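Local atomic coordinates of AT27789p (Drosophila melanogaster, PDB entry 5UZN), a protein that probably binds RNA, including mRNA, as the fly homologue of hnRNP F/H, this chain being its third quasi-RNA recognition motif (qRRM3). Residues A[12-17]-A[52-57]; A[22-27]-A[39-44]. All blocks are in the same frame, centred on the assembly; numbering follows the deposited sequence.

Interaction 1. Residues A[12-17]-A[52-57]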
loop_
_atom_site.group_PDB
_atom_site.type_symbol
_atom_site.label_atom_id
_atom_site.label_comp_id
_atom_site.label_asym_id
_atom_site.label_seq_id
_atom_site.Cartn_x
_atom_site.Cartn_y
_atom_site.Cartn_z
ATOM N N THR A 12 7.129 -1.200 6.230
ATOM C CA THR A 12 6.438 -1.689 5.043
ATOM C C THR A 12 5.072 -2.278 5.367
ATOM O O THR A 12 4.934 -3.090 6.294
ATOM C CB THR A 12 7.301 -2.735 4.358
ATOM O OG1 THR A 12 8.560 -2.137 4.086
ATOM C CG2 THR A 12 6.655 -3.195 3.062
ATOM N N ILE A 13 4.077 -1.893 4.573
ATOM C CA ILE A 13 2.746 -2.490 4.593
ATOM C C ILE A 13 2.531 -3.155 3.242
ATOM O O ILE A 13 2.521 -2.474 2.207
ATOM C CB ILE A 13 1.661 -1.446 4.856
ATOM C CG1 ILE A 13 1.821 -0.818 6.241
ATOM C CG2 ILE A 13 0.280 -2.073 4.725
ATOM C CD1 ILE A 13 0.689 0.158 6.534
ATOM N N HIS A 14 2.399 -4.481 3.250
ATOM C CA HIS A 14 2.116 -5.247 2.050
ATOM C C HIS A 14 0.610 -5.302 1.877
ATOM O O HIS A 14 -0.128 -5.411 2.855
ATOM C CB HIS A 14 2.715 -6.661 2.144
ATOM C CG HIS A 14 2.465 -7.491 0.926
ATOM N ND1 HIS A 14 2.946 -7.142 -0.319
ATOM C CD2 HIS A 14 1.746 -8.629 0.750
ATOM C CE1 HIS A 14 2.544 -8.037 -1.210
ATOM N NE2 HIS A 14 1.814 -8.947 -0.590
ATOM N N MET A 15 0.149 -5.153 0.636
ATOM C CA MET A 15 -1.270 -4.983 0.353
ATOM C C MET A 15 -1.716 -6.056 -0.622
ATOM O O MET A 15 -1.041 -6.307 -1.613
ATOM C CB MET A 15 -1.566 -3.580 -0.222
ATOM C CG MET A 15 -0.914 -2.427 0.530
ATOM S SD MET A 15 -1.024 -0.839 -0.313
ATOM C CE MET A 15 -2.771 -0.483 -0.059
ATOM N N ARG A 16 -2.842 -6.700 -0.345
ATOM C CA ARG A 16 -3.430 -7.628 -1.295
ATOM C C ARG A 16 -4.855 -7.219 -1.646
ATOM O O ARG A 16 -5.524 -6.511 -0.885
ATOM C CB ARG A 16 -3.408 -9.058 -0.751
ATOM C CG ARG A 16 -1.996 -9.553 -0.480
ATOM C CD ARG A 16 -1.987 -10.975 0.035
ATOM N NE ARG A 16 -2.030 -11.940 -1.047
ATOM C CZ ARG A 16 -0.957 -12.270 -1.757
ATOM N NH1 ARG A 16 0.222 -11.696 -1.481
ATOM N NH2 ARG A 16 -1.053 -13.178 -2.717
ATOM N N GLY A 17 -5.309 -7.666 -2.815
ATOM C CA GLY A 17 -6.666 -7.391 -3.246
ATOM C C GLY A 17 -6.865 -6.109 -4.020
ATOM O O GLY A 17 -8.010 -5.675 -4.167
ATOM N N THR A 52 -1.327 -6.789 -6.043
ATOM C CA THR A 52 -0.695 -6.520 -4.760
ATOM C C THR A 52 0.270 -5.355 -4.902
ATOM O O THR A 52 0.605 -4.920 -6.004
ATOM C CB THR A 52 0.068 -7.736 -4.214
ATOM O OG1 THR A 52 1.281 -7.916 -4.965
ATOM C CG2 THR A 52 -0.783 -8.978 -4.295
ATOM N N ALA A 53 0.741 -4.869 -3.755
ATOM C CA ALA A 53 1.568 -3.685 -3.732
ATOM C C ALA A 53 2.269 -3.610 -2.393
ATOM O O ALA A 53 1.864 -4.261 -1.424
ATOM C CB ALA A 53 0.734 -2.407 -3.935
ATOM N N ASP A 54 3.296 -2.760 -2.338
ATOM C CA ASP A 54 3.946 -2.363 -1.090
ATOM C C ASP A 54 3.865 -0.860 -0.900
ATOM O O ASP A 54 4.050 -0.097 -1.852
ATOM C CB ASP A 54 5.415 -2.757 -1.063
ATOM C CG ASP A 54 5.614 -4.228 -0.868
ATOM O OD1 ASP A 54 4.797 -4.846 -0.147
ATOM O OD2 ASP A 54 6.589 -4.766 -1.441
ATOM N N ALA A 55 3.608 -0.437 0.337
ATOM C CA ALA A 55 3.658 0.965 0.727
ATOM C C ALA A 55 4.734 1.096 1.791
ATOM O O ALA A 55 4.725 0.339 2.771
ATOM C CB ALA A 55 2.299 1.480 1.243
ATOM N N TYR A 56 5.665 2.034 1.571
ATOM C CA TYR A 56 6.860 2.244 2.395
ATOM C C TYR A 56 6.717 3.559 3.144
ATOM O O TYR A 56 6.665 4.624 2.522
ATOM C CB TYR A 56 8.136 2.261 1.543
ATOM C CG TYR A 56 8.406 0.944 0.847
ATOM C CD1 TYR A 56 8.989 -0.098 1.540
ATOM C CD2 TYR A 56 8.077 0.740 -0.495
ATOM C CE1 TYR A 56 9.238 -1.313 0.946
ATOM C CE2 TYR A 56 8.331 -0.496 -1.107
ATOM C CZ TYR A 56 8.919 -1.511 -0.373
ATOM O OH TYR A 56 9.194 -2.749 -0.914
ATOM N N PHE A 57 6.642 3.484 4.466
ATOM C CA PHE A 57 6.439 4.659 5.300
ATOM C C PHE A 57 7.748 5.084 5.943
ATOM O O PHE A 57 8.651 4.271 6.162
ATOM C CB PHE A 57 5.377 4.395 6.376
ATOM C CG PHE A 57 4.026 4.081 5.798
ATOM C CD1 PHE A 57 3.736 2.805 5.371
ATOM C CD2 PHE A 57 3.066 5.085 5.635
ATOM C CE1 PHE A 57 2.481 2.507 4.802
ATOM C CE2 PHE A 57 1.835 4.800 5.082
ATOM C CZ PHE A 57 1.542 3.504 4.661
#
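The imidazole of H14 meets D54 at its edge: ND1 donates to OD1 of D54 over 3.0 Å, with the oxygen almost in the ring plane. The acceptor is reached on its syn side but 33° out of the carboxylate plane, and the two planes stand 60° apart. Near the ring plane at the edge also lies NH1 of R16, which makes a weak bond to NE2 of H14; CG2 of T52 sits over one face of the R16 guanidinium, 4.0 Å from NH1. T12 and Y56 lie side by side, pointing the same way, with OG1 of T12 3.3 Å from CD1 of Y56. This is the central strand pair of the antiparallel sheet of a quasi-RNA recognition motif (qRRM). H14, its CG anti to the backbone N (chi1 -179°), shares a sheet face with T12, R16, T52, D54 and Y56. An alanine in place of H14 would probably leave OD1 of D54 without this donor and the R16 guanidinium freer to turn. The opposite face carries apolar residues suited to a core: I13 packs on helix 60-68, M15 and A55 on helix 24-31, and A53 on L18. The small alanines let SD of M15 lie 4.3 Å from both their CB atoms. Backbone bonds pair I13 with A55 and M15 with A53. I13 puts CD1 3.4 Å from CE1 of F57, whose ring also meets F31 edge-to-face.

Interaction 2. Residues A[22-27]-A[39-44]; sequences SFENDV and VRINYN
With CG anti to its carbonyl carbon (chi1 -81°) and the next bond extended (chi2 175°), E24 brings CD to 3.4 Å from the carbonyl O of V39, so that its carboxylate sits over the strand backbone. The side chains of E24 and V39 run antiparallel to each other, CG of E24 lying 3.8 Å from CG1 of V39, while the carboxylate bridges to the strand backbone through water. One water donates to OE1 of E24 and accepts from N of I41; a second links OE2 of E24 with N of V39, from which it accepts at 2.8 Å. A long acidic side chain suits this exposed place, its CG packing on the valine and its two oxygens each engaging a water. Deeper in, V27 has CG1 anti to the backbone N (chi1 179°) and brings it within 3.6 Å of CG2 of V39. In the qRRM fold this is helix 24-31 lying against the edge strand 38-43, and branched aliphatic residues fill the interface between them. I41 extends the apolar seam: its CD1 touches CG2 of V27 and lies 3.7 Å from C of F23, the N-cap residue of the helix. Just before it, S22 donates through OG to OD2 of D26 over 2.7 Å, on the anti lone pair, tying the entry loop to the first turn. At the exposed end F23 and Y43 cross at about a right angle, with OH of Y43 at the edge of the phenylalanine ring, 3.6 Å from CD1.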
loop_
_atom_site.group_PDB
_atom_site.type_symbol
_atom_site.label_atom_id
_atom_site.label_comp_id
_atom_site.label_asym_id
_atom_site.label_seq_id
_atom_site.Cartn_x
_atom_site.Cartn_y
_atom_site.Cartn_z
ATOM N N SER A 22 -5.919 -0.041 -10.194
ATOM C CA SER A 22 -5.421 0.832 -9.130
ATOM C C SER A 22 -3.896 0.887 -9.139
ATOM O O SER A 22 -3.232 -0.150 -9.027
ATOM C CB SER A 22 -5.922 0.363 -7.768
ATOM O OG SER A 22 -7.284 0.718 -7.600
ATOM N N PHE A 23 -3.348 2.097 -9.242
ATOM C CA PHE A 23 -1.907 2.257 -9.306
ATOM C C PHE A 23 -1.425 3.090 -8.137
ATOM O O PHE A 23 -2.098 3.126 -7.103
ATOM C CB PHE A 23 -1.530 2.846 -10.655
ATOM C CG PHE A 23 -1.996 2.001 -11.796
ATOM C CD1 PHE A 23 -1.313 0.842 -12.121
ATOM C CD2 PHE A 23 -3.154 2.325 -12.503
ATOM C CE1 PHE A 23 -1.742 0.035 -13.149
ATOM C CE2 PHE A 23 -3.597 1.515 -13.531
ATOM C CZ PHE A 23 -2.887 0.368 -13.861
ATOM N N GLU A 24 -0.272 3.753 -8.274
ATOM C CA GLU A 24 0.329 4.385 -7.101
ATOM C C GLU A 24 -0.593 5.436 -6.498
ATOM O O GLU A 24 -0.775 5.476 -5.277
ATOM C CB GLU A 24 1.687 4.988 -7.463
ATOM C CG GLU A 24 2.812 3.931 -7.469
ATOM C CD GLU A 24 4.162 4.455 -7.944
ATOM O OE1 GLU A 24 4.795 3.783 -8.790
ATOM O OE2 GLU A 24 4.601 5.524 -7.468
ATOM N N ASN A 25 -1.197 6.297 -7.332
ATOM C CA ASN A 25 -2.008 7.370 -6.765
ATOM C C ASN A 25 -3.202 6.830 -5.991
ATOM O O ASN A 25 -3.625 7.450 -5.012
ATOM C CB ASN A 25 -2.438 8.355 -7.856
ATOM C CG ASN A 25 -1.303 9.311 -8.252
ATOM O OD1 ASN A 25 -0.442 9.665 -7.430
ATOM N ND2 ASN A 25 -1.288 9.714 -9.512
ATOM N N ASP A 26 -3.743 5.670 -6.383
ATOM C CA ASP A 26 -4.811 5.069 -5.583
ATOM C C ASP A 26 -4.308 4.592 -4.221
ATOM O O ASP A 26 -5.047 4.647 -3.228
ATOM C CB ASP A 26 -5.438 3.896 -6.328
ATOM C CG ASP A 26 -6.681 4.284 -7.087
ATOM O OD1 ASP A 26 -6.880 5.490 -7.306
ATOM O OD2 ASP A 26 -7.459 3.376 -7.457
ATOM N N VAL A 27 -3.075 4.086 -4.150
ATOM C CA VAL A 27 -2.539 3.717 -2.840
ATOM C C VAL A 27 -2.370 4.959 -1.981
ATOM O O VAL A 27 -2.786 4.985 -0.816
ATOM C CB VAL A 27 -1.224 2.925 -2.990
ATOM C CG1 VAL A 27 -0.641 2.561 -1.623
ATOM C CG2 VAL A 27 -1.511 1.629 -3.714
ATOM N N VAL A 39 5.513 3.974 -3.013
ATOM C CA VAL A 39 4.559 2.899 -3.263
ATOM C C VAL A 39 5.073 2.107 -4.448
ATOM O O VAL A 39 5.528 2.689 -5.434
ATOM C CB VAL A 39 3.143 3.417 -3.598
ATOM C CG1 VAL A 39 2.275 2.241 -4.091
ATOM C CG2 VAL A 39 2.525 4.103 -2.395
ATOM N N ARG A 40 4.988 0.841 -4.331
ATOM C CA ARG A 40 5.366 -0.088 -5.470
ATOM C C ARG A 40 4.201 -1.174 -5.802
ATOM O O ARG A 40 3.761 -2.082 -5.048
ATOM C CB ARG A 40 6.599 -0.920 -5.123
ATOM C CG ARG A 40 7.834 -0.128 -4.758
ATOM C CD ARG A 40 9.083 -0.985 -4.959
ATOM N NE ARG A 40 8.972 -2.294 -4.320
ATOM C CZ ARG A 40 9.872 -3.262 -4.452
ATOM N NH1 ARG A 40 9.686 -4.425 -3.837
ATOM N NH2 ARG A 40 10.954 -3.072 -5.207
ATOM N N ILE A 41 3.661 -0.877 -6.973
ATOM C CA ILE A 41 2.676 -1.823 -7.477
ATOM C C ILE A 41 3.430 -3.021 -8.023
ATOM O O ILE A 41 4.460 -2.844 -8.676
ATOM C CB ILE A 41 1.826 -1.156 -8.571
ATOM C CG1 ILE A 41 1.191 0.158 -8.051
ATOM C CG2 ILE A 41 0.851 -2.174 -9.151
ATOM C CD1 ILE A 41 0.169 -0.007 -6.832
ATOM N N ASN A 42 2.957 -4.241 -7.725
ATOM C CA ASN A 42 3.593 -5.464 -8.203
ATOM C C ASN A 42 2.963 -5.944 -9.507
ATOM O O ASN A 42 1.738 -5.936 -9.669
ATOM C CB ASN A 42 3.500 -6.579 -7.155
ATOM C CG ASN A 42 4.349 -6.305 -5.940
ATOM O OD1 ASN A 42 5.477 -5.838 -6.060
ATOM N ND2 ASN A 42 3.803 -6.566 -4.755
ATOM N N TYR A 43 3.816 -6.383 -10.431
ATOM C CA TYR A 43 3.404 -6.922 -11.720
ATOM C C TYR A 43 4.070 -8.277 -11.926
ATOM O O TYR A 43 5.013 -8.641 -11.217
ATOM C CB TYR A 43 3.785 -5.980 -12.884
ATOM C CG TYR A 43 3.298 -4.552 -12.761
ATOM C CD1 TYR A 43 3.908 -3.660 -11.894
ATOM C CD2 TYR A 43 2.234 -4.087 -13.537
ATOM C CE1 TYR A 43 3.471 -2.345 -11.791
ATOM C CE2 TYR A 43 1.781 -2.772 -13.423
ATOM C CZ TYR A 43 2.413 -1.908 -12.551
ATOM O OH TYR A 43 2.001 -0.595 -12.402
ATOM N N ASN A 44 3.585 -9.029 -12.914
ATOM C CA ASN A 44 4.374 -10.153 -13.416
ATOM C C ASN A 44 5.415 -9.672 -14.440
ATOM O O ASN A 44 5.526 -8.478 -14.751
ATOM C CB ASN A 44 3.468 -11.225 -14.013
ATOM C CG ASN A 44 2.715 -10.753 -15.255
ATOM O OD1 ASN A 44 3.100 -9.792 -15.941
ATOM N ND2 ASN A 44 1.633 -11.444 -15.553
HETATM O O HOH W 1 4.580 1.129 -8.652
HETATM O O HOH W 2 6.054 5.832 -5.079
#

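How the interactions relate
Interactions 1 and 2 join at neighbouring strands of one sheet, their centres about 9 Å apart. Strand 52-57 pairs with 12-16 on one side and with 38-43 on the other, so D54 bonds through its backbone O to N of R40 at 2.8 Å, and T52 OG1 lies 2.9 Å from ND2 of N42. On the sheet surface bearing H14, OD2 of D54 and NH1 of R40 face each other only at long range, a weak ion pair at most. On the helix side V27 touches M15, and I41 touches A53, merging the two apolar layers into one core. A glycerol bound about 4 Å from the side chain of Y56 lies by interaction 1; it probably comes from the crystallisation liquor.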